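Local atomic coordinates of DNA-entry nuclease inhibitor (Bacillus subtilis subsp. subtilis, PDB entry 4MQD), a protein that inhibits the DNA-degrading activity of the DNA-entry nuclease NucA and plays a role in the competence of cells to be transformed. Residues I15-T21 against S51-N57; I62-L66 against L100-P105. Residues are numbered along the deposited sequence.

Contact 1 (I15-T21 against S51-N57); sequences ISYHQFT and SFEAQRN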
# COMPACT_ATOMS: atom_id res chain seq x y z
N ILE A 15 -18.46 -0.82 14.14
CA ILE A 15 -17.56 -1.55 15.04
C ILE A 15 -17.93 -1.26 16.49
O ILE A 15 -18.08 -0.11 16.89
CB ILE A 15 -16.08 -1.15 14.83
CG1 ILE A 15 -15.66 -1.36 13.37
CG2 ILE A 15 -15.17 -1.92 15.79
CD1 ILE A 15 -15.92 -2.75 12.83
N SER A 16 -18.07 -2.33 17.28
CA SER A 16 -18.25 -2.21 18.72
C SER A 16 -17.16 -3.01 19.43
O SER A 16 -16.67 -4.01 18.91
CB SER A 16 -19.63 -2.71 19.14
OG SER A 16 -20.64 -1.82 18.72
N TYR A 17 -16.79 -2.54 20.62
CA TYR A 17 -15.79 -3.21 21.45
C TYR A 17 -14.47 -3.48 20.71
O TYR A 17 -13.83 -4.52 20.92
CB TYR A 17 -16.38 -4.50 22.03
CG TYR A 17 -17.67 -4.27 22.78
CD1 TYR A 17 -17.67 -3.76 24.07
CD2 TYR A 17 -18.90 -4.54 22.19
CE1 TYR A 17 -18.85 -3.53 24.76
CE2 TYR A 17 -20.09 -4.32 22.87
CZ TYR A 17 -20.06 -3.82 24.15
OH TYR A 17 -21.23 -3.60 24.83
N HIS A 18 -14.08 -2.54 19.86
CA HIS A 18 -12.79 -2.56 19.17
C HIS A 18 -12.46 -3.89 18.49
O HIS A 18 -11.32 -4.35 18.55
CB HIS A 18 -11.68 -2.19 20.16
CG HIS A 18 -11.89 -0.87 20.82
ND1 HIS A 18 -12.60 -0.73 21.99
CD2 HIS A 18 -11.48 0.38 20.48
CE1 HIS A 18 -12.63 0.55 22.34
NE2 HIS A 18 -11.95 1.24 21.44
N GLN A 19 -13.45 -4.49 17.83
CA GLN A 19 -13.23 -5.76 17.15
C GLN A 19 -14.27 -6.06 16.08
O GLN A 19 -15.38 -5.53 16.09
CB GLN A 19 -13.20 -6.91 18.17
CG GLN A 19 -14.57 -7.36 18.66
CD GLN A 19 -14.49 -8.26 19.88
OE1 GLN A 19 -14.50 -9.49 19.77
NE2 GLN A 19 -14.39 -7.65 21.06
N PHE A 20 -13.88 -6.92 15.14
CA PHE A 20 -14.81 -7.58 14.23
C PHE A 20 -14.26 -8.99 13.98
O PHE A 20 -13.06 -9.23 14.15
CB PHE A 20 -14.97 -6.81 12.92
CG PHE A 20 -13.70 -6.63 12.15
CD1 PHE A 20 -13.29 -7.57 11.22
CD2 PHE A 20 -12.91 -5.50 12.34
CE1 PHE A 20 -12.11 -7.41 10.50
CE2 PHE A 20 -11.73 -5.32 11.63
CZ PHE A 20 -11.34 -6.28 10.71
N THR A 21 -15.14 -9.90 13.59
CA THR A 21 -14.79 -11.32 13.56
C THR A 21 -15.14 -11.97 12.23
O THR A 21 -16.24 -11.81 11.71
CB THR A 21 -15.50 -12.07 14.70
OG1 THR A 21 -15.13 -11.48 15.95
CG2 THR A 21 -15.12 -13.55 14.71
N SER A 51 -10.93 -13.11 15.19
CA SER A 51 -11.34 -11.74 15.49
C SER A 51 -10.14 -10.83 15.31
O SER A 51 -9.05 -11.13 15.80
CB SER A 51 -11.88 -11.62 16.91
OG SER A 51 -12.97 -12.50 17.12
N PHE A 52 -10.35 -9.73 14.60
CA PHE A 52 -9.31 -8.74 14.38
C PHE A 52 -9.57 -7.52 15.25
O PHE A 52 -10.72 -7.11 15.42
CB PHE A 52 -9.23 -8.35 12.91
CG PHE A 52 -8.72 -9.45 12.02
CD1 PHE A 52 -7.37 -9.75 11.98
CD2 PHE A 52 -9.59 -10.18 11.21
CE1 PHE A 52 -6.89 -10.77 11.17
CE2 PHE A 52 -9.12 -11.19 10.40
CZ PHE A 52 -7.77 -11.48 10.37
N GLU A 53 -8.51 -6.95 15.80
CA GLU A 53 -8.61 -5.75 16.61
C GLU A 53 -8.84 -4.54 15.70
O GLU A 53 -8.21 -4.41 14.66
CB GLU A 53 -7.32 -5.54 17.40
CG GLU A 53 -7.40 -4.40 18.42
CD GLU A 53 -6.05 -3.79 18.73
OE1 GLU A 53 -5.09 -3.99 17.95
OE2 GLU A 53 -5.96 -3.09 19.76
N ALA A 54 -9.75 -3.67 16.12
CA ALA A 54 -10.02 -2.42 15.43
C ALA A 54 -9.56 -1.27 16.31
O ALA A 54 -9.56 -1.38 17.54
CB ALA A 54 -11.50 -2.29 15.12
N GLN A 55 -9.16 -0.17 15.68
CA GLN A 55 -8.61 0.98 16.41
C GLN A 55 -9.66 1.70 17.26
O GLN A 55 -9.35 2.16 18.35
CB GLN A 55 -7.98 1.97 15.44
CG GLN A 55 -6.70 1.46 14.80
CD GLN A 55 -5.97 2.54 14.04
OE1 GLN A 55 -6.58 3.47 13.51
NE2 GLN A 55 -4.64 2.44 13.99
N ARG A 56 -10.88 1.80 16.74
CA ARG A 56 -11.95 2.49 17.45
C ARG A 56 -13.33 2.00 17.03
O ARG A 56 -13.49 1.30 16.03
CB ARG A 56 -11.84 4.00 17.23
CG ARG A 56 -11.81 4.42 15.77
CD ARG A 56 -11.48 5.89 15.60
NE ARG A 56 -10.15 6.21 16.11
CZ ARG A 56 -9.00 5.95 15.48
NH1 ARG A 56 -8.98 5.35 14.29
NH2 ARG A 56 -7.85 6.29 16.05
N ASN A 57 -14.33 2.36 17.84
CA ASN A 57 -15.72 2.03 17.56
C ASN A 57 -16.33 3.12 16.69
O ASN A 57 -16.54 4.24 17.15
CB ASN A 57 -16.50 1.87 18.86
CG ASN A 57 -15.94 0.77 19.74
OD1 ASN A 57 -15.42 -0.23 19.25
ND2 ASN A 57 -16.05 0.95 21.05
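Residues 19-21 of strand 19-24 and 51-53 of strand 49-53 pair antiparallel inside one sheet of a beta-sandwich: the axes of these pieces approach to 4.6 Å with N-to-C directions 156° apart. Phe20 and Phe52 form the hydrogen-bonded pair, Phe20 N reaching Phe52 O at 3.2 Å and Phe52 N reaching Phe20 O at 2.8 Å. Gln19-Glu53 and Thr21-Ser51 flank it as non-hydrogen-bonded pairs. Ala54 N to His18 O, 3.0 Å and nearly linear at 179°, carries the pairing beyond the strands. There Tyr17 and His18, both with positive phi and psi (53/37 and 50/42), turn the chain into strand 19-24. Asn57 OD1 accepts a hydrogen bond from His18 N at 2.7 Å (165°), and Ile15 CG2 packs on Ala54 CB at 3.7 Å. Within the paired strands, Phe52 CB lies over the face of the Phe20 ring, 4.1 Å from its centroid, a CH-pi contact. Phe20 meets Tyr128 and Cys113 of the facing sheet and Phe52 meets Leu111 and Cys113, consistent with both entering the sandwich interior. Arg56 NH1 forms a salt bridge with Asp126. On the other sheet face, beside Gln19, the hydroxyls Thr21 OG1 and Ser51 OG share a 2.7 Å hydrogen bond.

Contact 2 (I62-L66 against L100-P105); sequences ILFRL and LSFDLP
Build strands 62-66 and 100-102 as extended chains running almost the same way, 13° between directions, with axes 9.7 Å apart at closest approach. That spacing is too wide for backbone pairing, and no hydrogen bond crosses the gap; side chains fill it. Set Ile62 opposite Leu100, Phe64 opposite Phe102 (CA atoms 8.0 Å apart) and Leu66 opposite Leu104, all six pointing CA-to-CB toward the other segment. The Phe102 ring (chi1 m) sits between Ile62 and Phe64: Ile62 CG2 to Phe102 CZ 4.5 Å, Phe64 CB over the ring face, 3.4 Å from Phe102 CE2. Phe64 (chi1 t) stacks offset on it, centroids 4.7 Å apart, planes at 30°. Asp103 centres an inverse gamma turn; Leu104, beyond it, sits between Phe64 and Leu66, Leu104 CD2 4.1 Å from Phe64 CZ and Leu104 CD1 3.7 Å from Leu66 CD1. Ile62 CG1 touches Leu100 CD1 at 3.9 Å. Trp8 adds edge-to-face contacts to both phenylalanines. Such interlocked apolar rows typify the core between facing sheets of a beta-sandwich.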
# COMPACT_ATOMS: atom_id res chain seq x y z
N ILE A 62 -15.30 -2.47 5.38
CA ILE A 62 -14.60 -3.73 5.20
C ILE A 62 -14.40 -3.97 3.71
O ILE A 62 -15.37 -4.05 2.96
CB ILE A 62 -15.40 -4.92 5.78
CG1 ILE A 62 -15.74 -4.68 7.27
CG2 ILE A 62 -14.65 -6.23 5.59
CD1 ILE A 62 -14.53 -4.58 8.19
N LEU A 63 -13.14 -4.06 3.28
CA LEU A 63 -12.80 -4.41 1.90
C LEU A 63 -12.27 -5.83 1.85
O LEU A 63 -11.11 -6.08 2.20
CB LEU A 63 -11.74 -3.45 1.33
CG LEU A 63 -12.27 -2.19 0.64
CD1 LEU A 63 -13.15 -1.39 1.58
CD2 LEU A 63 -11.11 -1.34 0.13
N PHE A 64 -13.11 -6.76 1.42
CA PHE A 64 -12.70 -8.16 1.32
C PHE A 64 -12.18 -8.45 -0.07
O PHE A 64 -12.75 -8.00 -1.07
CB PHE A 64 -13.85 -9.10 1.67
CG PHE A 64 -13.40 -10.50 1.98
CD1 PHE A 64 -12.89 -10.81 3.22
CD2 PHE A 64 -13.47 -11.49 1.02
CE1 PHE A 64 -12.46 -12.09 3.51
CE2 PHE A 64 -13.05 -12.78 1.30
CZ PHE A 64 -12.54 -13.08 2.55
N ARG A 65 -11.08 -9.21 -0.14
CA ARG A 65 -10.45 -9.58 -1.41
C ARG A 65 -10.01 -11.03 -1.40
O ARG A 65 -9.68 -11.59 -0.35
CB ARG A 65 -9.23 -8.70 -1.67
CG ARG A 65 -9.53 -7.22 -1.82
CD ARG A 65 -8.24 -6.43 -1.97
NE ARG A 65 -8.49 -5.00 -2.03
CZ ARG A 65 -7.55 -4.07 -2.10
NH1 ARG A 65 -6.26 -4.40 -2.13
NH2 ARG A 65 -7.89 -2.79 -2.15
N LEU A 66 -10.00 -11.64 -2.59
CA LEU A 66 -9.50 -12.99 -2.79
C LEU A 66 -8.34 -12.96 -3.79
O LEU A 66 -8.52 -12.57 -4.94
CB LEU A 66 -10.61 -13.90 -3.31
CG LEU A 66 -10.27 -15.35 -3.66
CD1 LEU A 66 -9.66 -16.09 -2.48
CD2 LEU A 66 -11.51 -16.08 -4.16
N LEU A 100 -22.17 -9.45 7.56
CA LEU A 100 -21.67 -9.47 6.19
C LEU A 100 -21.45 -10.92 5.77
O LEU A 100 -21.18 -11.78 6.61
CB LEU A 100 -20.36 -8.69 6.09
CG LEU A 100 -20.37 -7.26 6.64
CD1 LEU A 100 -19.02 -6.61 6.44
CD2 LEU A 100 -21.47 -6.43 6.00
N SER A 101 -21.56 -11.17 4.47
CA SER A 101 -21.34 -12.50 3.91
C SER A 101 -20.47 -12.42 2.67
O SER A 101 -20.61 -11.50 1.86
CB SER A 101 -22.68 -13.16 3.57
OG SER A 101 -23.46 -13.33 4.73
N PHE A 102 -19.57 -13.39 2.52
CA PHE A 102 -18.65 -13.44 1.39
C PHE A 102 -18.53 -14.88 0.89
O PHE A 102 -18.22 -15.78 1.67
CB PHE A 102 -17.28 -12.90 1.80
CG PHE A 102 -17.32 -11.50 2.34
CD1 PHE A 102 -17.50 -11.27 3.70
CD2 PHE A 102 -17.19 -10.41 1.49
CE1 PHE A 102 -17.54 -9.98 4.20
CE2 PHE A 102 -17.23 -9.12 1.99
CZ PHE A 102 -17.41 -8.90 3.34
N ASP A 103 -18.78 -15.07 -0.40
CA ASP A 103 -18.73 -16.39 -1.02
C ASP A 103 -17.27 -16.82 -1.23
O ASP A 103 -16.71 -16.65 -2.31
CB ASP A 103 -19.50 -16.38 -2.35
CG ASP A 103 -19.62 -17.76 -2.97
OD1 ASP A 103 -19.81 -18.74 -2.22
OD2 ASP A 103 -19.54 -17.86 -4.21
N LEU A 104 -16.68 -17.37 -0.18
CA LEU A 104 -15.30 -17.87 -0.22
C LEU A 104 -15.33 -19.40 -0.26
O LEU A 104 -15.98 -20.02 0.57
CB LEU A 104 -14.54 -17.38 1.01
CG LEU A 104 -13.02 -17.52 1.01
CD1 LEU A 104 -12.39 -16.68 -0.09
CD2 LEU A 104 -12.45 -17.13 2.36
N PRO A 105 -14.63 -20.01 -1.24
CA PRO A 105 -14.63 -21.48 -1.33
C PRO A 105 -13.98 -22.19 -0.14
O PRO A 105 -13.26 -21.56 0.65
CB PRO A 105 -13.82 -21.76 -2.60
CG PRO A 105 -13.80 -20.48 -3.36
CD PRO A 105 -13.89 -19.39 -2.35

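How the contacts relate
From the N terminus, strand 6-14 belongs to the mixed sheet; the turn within 15-21 then leads into strand 19-24 of the antiparallel sheet. Contact 1 closes a loop of 29 residues, holding helix 36-41 and strand 43-46, when 51-57 returns beside it. Strand 59-66 follows at once and rejoins the mixed sheet, so contact 2 opens only after contact 1 has closed: the two are in series, neither nested nor crossed. Contact 2 spans 33 residues, including strands 77-85 and 90-93, before 100-105 arrives. Contact 1 joins neighbouring strands within the antiparallel sheet, whereas contact 2 bridges that sheet's edge strand to the mixed sheet. Their centres lie about 17 Å apart, on opposite sides of the chain's centre.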